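Local coordinates for protein aldo-keto reductase 2E (Bombyx mori, PDB 3WCZ) that reduces 3-dehydroecdysone with NADPH as cosubstrate and may thereby take part in regulating the moult of the silkworm, at residues L88-V99 with E138-L149. Residues are numbered along the deposited sequence; the frame is centred on the assembly and turned at random.
Sequences LWNDKHARDQVV and ETWQGMQDARQL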
loop_
_atom_site.group_PDB
_atom_site.type_symbol
_atom_site.label_atom_id
_atom_site.label_comp_id
_atom_site.label_asym_id
_atom_site.label_seq_id
_atom_site.Cartn_x
_atom_site.Cartn_y
_atom_site.Cartn_z
ATOM N N LEU A 88 -7.435 8.926 1.995
ATOM C CA LEU A 88 -7.961 10.293 1.927
ATOM C C LEU A 88 -7.131 11.078 0.935
ATOM O O LEU A 88 -5.911 11.179 1.086
ATOM C CB LEU A 88 -7.767 10.916 3.311
ATOM C CG LEU A 88 -8.200 12.376 3.452
ATOM C CD1 LEU A 88 -9.730 12.508 3.566
ATOM C CD2 LEU A 88 -7.466 13.008 4.639
ATOM N N TRP A 89 -7.778 11.663 -0.076
ATOM C CA TRP A 89 -7.048 12.401 -1.086
ATOM C C TRP A 89 -6.650 13.816 -0.627
ATOM O O TRP A 89 -7.156 14.332 0.383
ATOM C CB TRP A 89 -7.790 12.391 -2.446
ATOM C CG TRP A 89 -6.945 12.969 -3.552
ATOM C CD1 TRP A 89 -7.244 14.067 -4.338
ATOM C CD2 TRP A 89 -5.646 12.536 -3.950
ATOM N NE1 TRP A 89 -6.198 14.323 -5.177
ATOM C CE2 TRP A 89 -5.206 13.403 -4.967
ATOM C CE3 TRP A 89 -4.801 11.500 -3.539
ATOM C CZ2 TRP A 89 -3.963 13.257 -5.583
ATOM C CZ3 TRP A 89 -3.573 11.365 -4.131
ATOM C CH2 TRP A 89 -3.165 12.232 -5.148
ATOM N N ASN A 90 -5.725 14.414 -1.372
ATOM C CA ASN A 90 -5.035 15.637 -0.994
ATOM C C ASN A 90 -5.936 16.872 -0.898
ATOM O O ASN A 90 -5.543 17.853 -0.268
ATOM C CB ASN A 90 -3.939 15.949 -1.999
ATOM C CG ASN A 90 -2.884 14.870 -2.089
ATOM O OD1 ASN A 90 -2.796 13.946 -1.272
ATOM N ND2 ASN A 90 -2.068 14.971 -3.148
ATOM N N ASP A 91 -7.101 16.835 -1.532
ATOM C CA ASP A 91 -8.029 17.980 -1.496
ATOM C C ASP A 91 -9.040 17.896 -0.361
ATOM O O ASP A 91 -9.982 18.681 -0.294
ATOM C CB ASP A 91 -8.747 18.176 -2.842
ATOM C CG ASP A 91 -9.647 17.018 -3.228
ATOM O OD1 ASP A 91 -9.523 15.904 -2.690
ATOM O OD2 ASP A 91 -10.494 17.227 -4.137
ATOM N N LYS A 92 -8.840 16.953 0.551
ATOM C CA LYS A 92 -9.743 16.742 1.668
ATOM C C LYS A 92 -9.014 16.809 3.006
ATOM O O LYS A 92 -9.341 16.066 3.950
ATOM C CB LYS A 92 -10.481 15.398 1.568
ATOM C CG LYS A 92 -11.306 15.207 0.283
ATOM C CD LYS A 92 -12.426 16.210 0.112
ATOM C CE LYS A 92 -13.181 15.925 -1.183
ATOM N NZ LYS A 92 -14.318 16.813 -1.363
ATOM N N HIS A 93 -8.047 17.716 3.118
ATOM C CA HIS A 93 -7.202 17.760 4.301
ATOM C C HIS A 93 -7.713 18.608 5.464
ATOM O O HIS A 93 -7.185 18.514 6.571
ATOM C CB HIS A 93 -5.776 18.155 3.925
ATOM C CG HIS A 93 -4.948 17.007 3.439
ATOM N ND1 HIS A 93 -3.599 16.935 3.679
ATOM C CD2 HIS A 93 -5.275 15.873 2.773
ATOM C CE1 HIS A 93 -3.117 15.814 3.158
ATOM N NE2 HIS A 93 -4.113 15.161 2.586
ATOM N N ALA A 94 -8.691 19.485 5.243
ATOM C CA ALA A 94 -9.196 20.233 6.394
ATOM C C ALA A 94 -9.834 19.266 7.372
ATOM O O ALA A 94 -10.429 18.277 6.969
ATOM C CB ALA A 94 -10.179 21.296 5.942
ATOM N N ARG A 95 -9.759 19.565 8.663
ATOM C CA ARG A 95 -10.253 18.630 9.663
ATOM C C ARG A 95 -11.662 18.129 9.339
ATOM O O ARG A 95 -11.932 16.935 9.370
ATOM C CB ARG A 95 -10.193 19.252 11.071
ATOM C CG ARG A 95 -10.805 18.379 12.176
ATOM C CD ARG A 95 -12.241 18.761 12.525
ATOM N NE ARG A 95 -12.387 20.196 12.788
ATOM C CZ ARG A 95 -12.126 20.780 13.953
ATOM N NH1 ARG A 95 -11.709 20.062 14.993
ATOM N NH2 ARG A 95 -12.287 22.090 14.074
ATOM N N ASP A 96 -12.557 19.062 9.048
ATOM C CA ASP A 96 -13.974 18.762 8.841
ATOM C C ASP A 96 -14.277 18.013 7.564
ATOM O O ASP A 96 -15.385 17.545 7.400
ATOM C CB ASP A 96 -14.772 20.060 8.854
ATOM C CG ASP A 96 -14.612 20.819 10.146
ATOM O OD1 ASP A 96 -13.482 21.257 10.419
ATOM O OD2 ASP A 96 -15.635 20.986 10.855
ATOM N N GLN A 97 -13.294 17.877 6.678
ATOM C CA GLN A 97 -13.491 17.151 5.420
ATOM C C GLN A 97 -13.204 15.661 5.553
ATOM O O GLN A 97 -13.617 14.882 4.700
ATOM C CB GLN A 97 -12.579 17.715 4.335
ATOM C CG GLN A 97 -12.928 19.107 3.930
ATOM C CD GLN A 97 -11.942 19.577 2.871
ATOM O OE1 GLN A 97 -10.751 19.804 3.156
ATOM N NE2 GLN A 97 -12.418 19.698 1.628
ATOM N N VAL A 98 -12.495 15.263 6.596
ATOM C CA VAL A 98 -11.979 13.897 6.679
ATOM C C VAL A 98 -13.114 12.886 6.834
ATOM O O VAL A 98 -13.194 11.902 6.063
ATOM C CB VAL A 98 -10.913 13.772 7.796
ATOM C CG1 VAL A 98 -10.414 12.334 7.950
ATOM C CG2 VAL A 98 -9.740 14.713 7.526
ATOM N N VAL A 99 -13.993 13.075 7.803
ATOM C CA VAL A 99 -15.073 12.132 8.009
ATOM C C VAL A 99 -15.984 12.043 6.772
ATOM O O VAL A 99 -16.293 10.934 6.334
ATOM C CB VAL A 99 -15.827 12.396 9.355
ATOM C CG1 VAL A 99 -17.125 11.608 9.438
ATOM C CG2 VAL A 99 -14.922 12.033 10.533
ATOM N N GLU A 138 -3.577 18.829 11.427
ATOM C CA GLU A 138 -5.005 19.074 11.422
ATOM C C GLU A 138 -5.767 17.920 10.767
ATOM O O GLU A 138 -6.794 17.453 11.260
ATOM C CB GLU A 138 -5.329 20.383 10.723
ATOM C CG GLU A 138 -6.802 20.549 10.605
ATOM C CD GLU A 138 -7.237 21.877 10.045
ATOM O OE1 GLU A 138 -6.579 22.889 10.393
ATOM O OE2 GLU A 138 -8.244 21.915 9.296
ATOM N N THR A 139 -5.245 17.452 9.639
ATOM C CA THR A 139 -5.865 16.350 8.936
ATOM C C THR A 139 -5.914 15.138 9.875
ATOM O O THR A 139 -6.894 14.391 9.924
ATOM C CB THR A 139 -5.034 16.028 7.684
ATOM O OG1 THR A 139 -4.758 17.243 6.974
ATOM C CG2 THR A 139 -5.739 15.041 6.771
ATOM N N TRP A 140 -4.825 14.947 10.622
ATOM C CA TRP A 140 -4.718 13.808 11.531
ATOM C C TRP A 140 -5.773 13.901 12.625
ATOM O O TRP A 140 -6.284 12.859 13.078
ATOM C CB TRP A 140 -3.303 13.711 12.109
ATOM C CG TRP A 140 -3.064 12.447 12.868
ATOM C CD1 TRP A 140 -2.883 12.325 14.211
ATOM C CD2 TRP A 140 -3.024 11.128 12.337
ATOM N NE1 TRP A 140 -2.725 11.003 14.546
ATOM C CE2 TRP A 140 -2.783 10.249 13.403
ATOM C CE3 TRP A 140 -3.170 10.598 11.046
ATOM C CZ2 TRP A 140 -2.688 8.870 13.228
ATOM C CZ3 TRP A 140 -3.083 9.242 10.883
ATOM C CH2 TRP A 140 -2.844 8.397 11.954
ATOM N N GLN A 141 -6.131 15.101 13.062
ATOM C CA GLN A 141 -7.208 15.182 14.003
ATOM C C GLN A 141 -8.533 14.698 13.413
ATOM O O GLN A 141 -9.302 14.017 14.089
ATOM C CB GLN A 141 -7.337 16.577 14.513
ATOM C CG GLN A 141 -8.363 16.593 15.517
ATOM C CD GLN A 141 -8.450 17.892 16.146
ATOM O OE1 GLN A 141 -7.552 18.732 16.006
ATOM N NE2 GLN A 141 -9.531 18.094 16.868
ATOM N N GLY A 142 -8.774 14.968 12.130
ATOM C CA GLY A 142 -9.933 14.416 11.455
ATOM C C GLY A 142 -9.849 12.890 11.397
ATOM O O GLY A 142 -10.865 12.217 11.490
ATOM N N MET A 143 -8.642 12.355 11.183
ATOM C CA MET A 143 -8.426 10.911 11.185
ATOM C C MET A 143 -8.757 10.325 12.558
ATOM O O MET A 143 -9.407 9.273 12.636
ATOM C CB MET A 143 -6.991 10.546 10.789
ATOM C CG MET A 143 -6.596 11.024 9.390
ATOM S SD MET A 143 -7.470 10.251 7.996
ATOM C CE MET A 143 -6.610 8.674 7.957
ATOM N N GLN A 144 -8.304 10.990 13.628
ATOM C CA GLN A 144 -8.595 10.558 14.997
ATOM C C GLN A 144 -10.094 10.551 15.225
ATOM O O GLN A 144 -10.620 9.631 15.833
ATOM C CB GLN A 144 -7.847 11.444 16.011
ATOM C CG GLN A 144 -6.348 11.200 15.994
ATOM C CD GLN A 144 -5.523 12.145 16.818
ATOM O OE1 GLN A 144 -4.430 11.755 17.297
ATOM N NE2 GLN A 144 -6.026 13.349 17.057
ATOM N N ASP A 145 -10.789 11.547 14.694
ATOM C CA ASP A 145 -12.248 11.595 14.790
ATOM C C ASP A 145 -12.919 10.408 14.066
ATOM O O ASP A 145 -13.845 9.795 14.596
ATOM C CB ASP A 145 -12.795 12.899 14.197
ATOM C CG ASP A 145 -12.389 14.153 14.972
ATOM O OD1 ASP A 145 -11.972 14.062 16.135
ATOM O OD2 ASP A 145 -12.498 15.237 14.347
ATOM N N ALA A 146 -12.460 10.096 12.854
ATOM C CA ALA A 146 -13.026 8.967 12.114
ATOM C C ALA A 146 -12.855 7.664 12.883
ATOM O O ALA A 146 -13.758 6.830 12.865
ATOM C CB ALA A 146 -12.392 8.840 10.766
ATOM N N ARG A 147 -11.714 7.497 13.548
ATOM C CA ARG A 147 -11.482 6.310 14.367
ATOM C C ARG A 147 -12.433 6.302 15.578
ATOM O O ARG A 147 -13.045 5.271 15.881
ATOM C CB ARG A 147 -10.032 6.292 14.826
ATOM C CG ARG A 147 -9.611 5.063 15.622
ATOM C CD ARG A 147 -8.300 5.450 16.353
ATOM N NE ARG A 147 -8.068 4.797 17.648
ATOM C CZ ARG A 147 -7.740 3.515 17.733
ATOM N NH1 ARG A 147 -7.674 2.781 16.621
ATOM N NH2 ARG A 147 -7.504 2.958 18.910
ATOM N N GLN A 148 -12.587 7.442 16.249
ATOM C CA GLN A 148 -13.416 7.463 17.457
ATOM C C GLN A 148 -14.863 7.216 17.118
ATOM O O GLN A 148 -15.589 6.623 17.922
ATOM C CB GLN A 148 -13.263 8.770 18.226
ATOM C CG GLN A 148 -11.907 9.006 18.841
ATOM C CD GLN A 148 -11.466 7.965 19.897
ATOM O OE1 GLN A 148 -12.216 7.063 20.324
ATOM N NE2 GLN A 148 -10.194 8.043 20.247
ATOM N N LEU A 149 -15.306 7.669 15.946
ATOM C CA LEU A 149 -16.640 7.369 15.463
ATOM C C LEU A 149 -16.882 5.932 15.022
ATOM O O LEU A 149 -18.027 5.556 14.749
ATOM C CB LEU A 149 -16.980 8.286 14.306
ATOM C CG LEU A 149 -17.067 9.767 14.624
ATOM C CD1 LEU A 149 -17.204 10.538 13.296
ATOM C CD2 LEU A 149 -18.207 10.119 15.575
#
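With chi1 at -48°, T139 meets H93 and L88 with OG1 beside its own backbone N and CG2 anti to it. T139 OG1 donates to H93 O at 2.8 Å, arriving in the carbonyl plane on a lone pair. T139 CG2 lies over one face of the H93 imidazole, off-centre toward its rim, in a CH-pi contact, and also presses on L88 CD2 at a tight 3.4 Å. E138 reaches out extended, CG anti to the backbone N, and its OE2 takes the R95 backbone N-H on the anti lone pair: 2.9 Å and nearly straight at 166°. That carboxylate thus holds the main chain at R95 through one hydrogen bond.

In one of two conformers, hence less certainly, the R95 side chain fits as a knob among E138, Q141, G142 and D145, and R95 NE makes a salt bridge with D96 OD1 at 2.8 Å. G142 lets the backbones come close, its CA 4.6 Å from that of R95. V98 fills in next to it, CG1 touching G142 C and, at 3.6 Å, M143 SD; farther on, V99 CG2 packs against A146 CB and L149 CD1.

Helices 95-109 and 136-148 are neighbours on the outside of the TIM barrel, their segments here inclined by 36°; beneath them L88, H93, T139 and M143 rest on strand 114-119, and M143 also reaches strand 152-158.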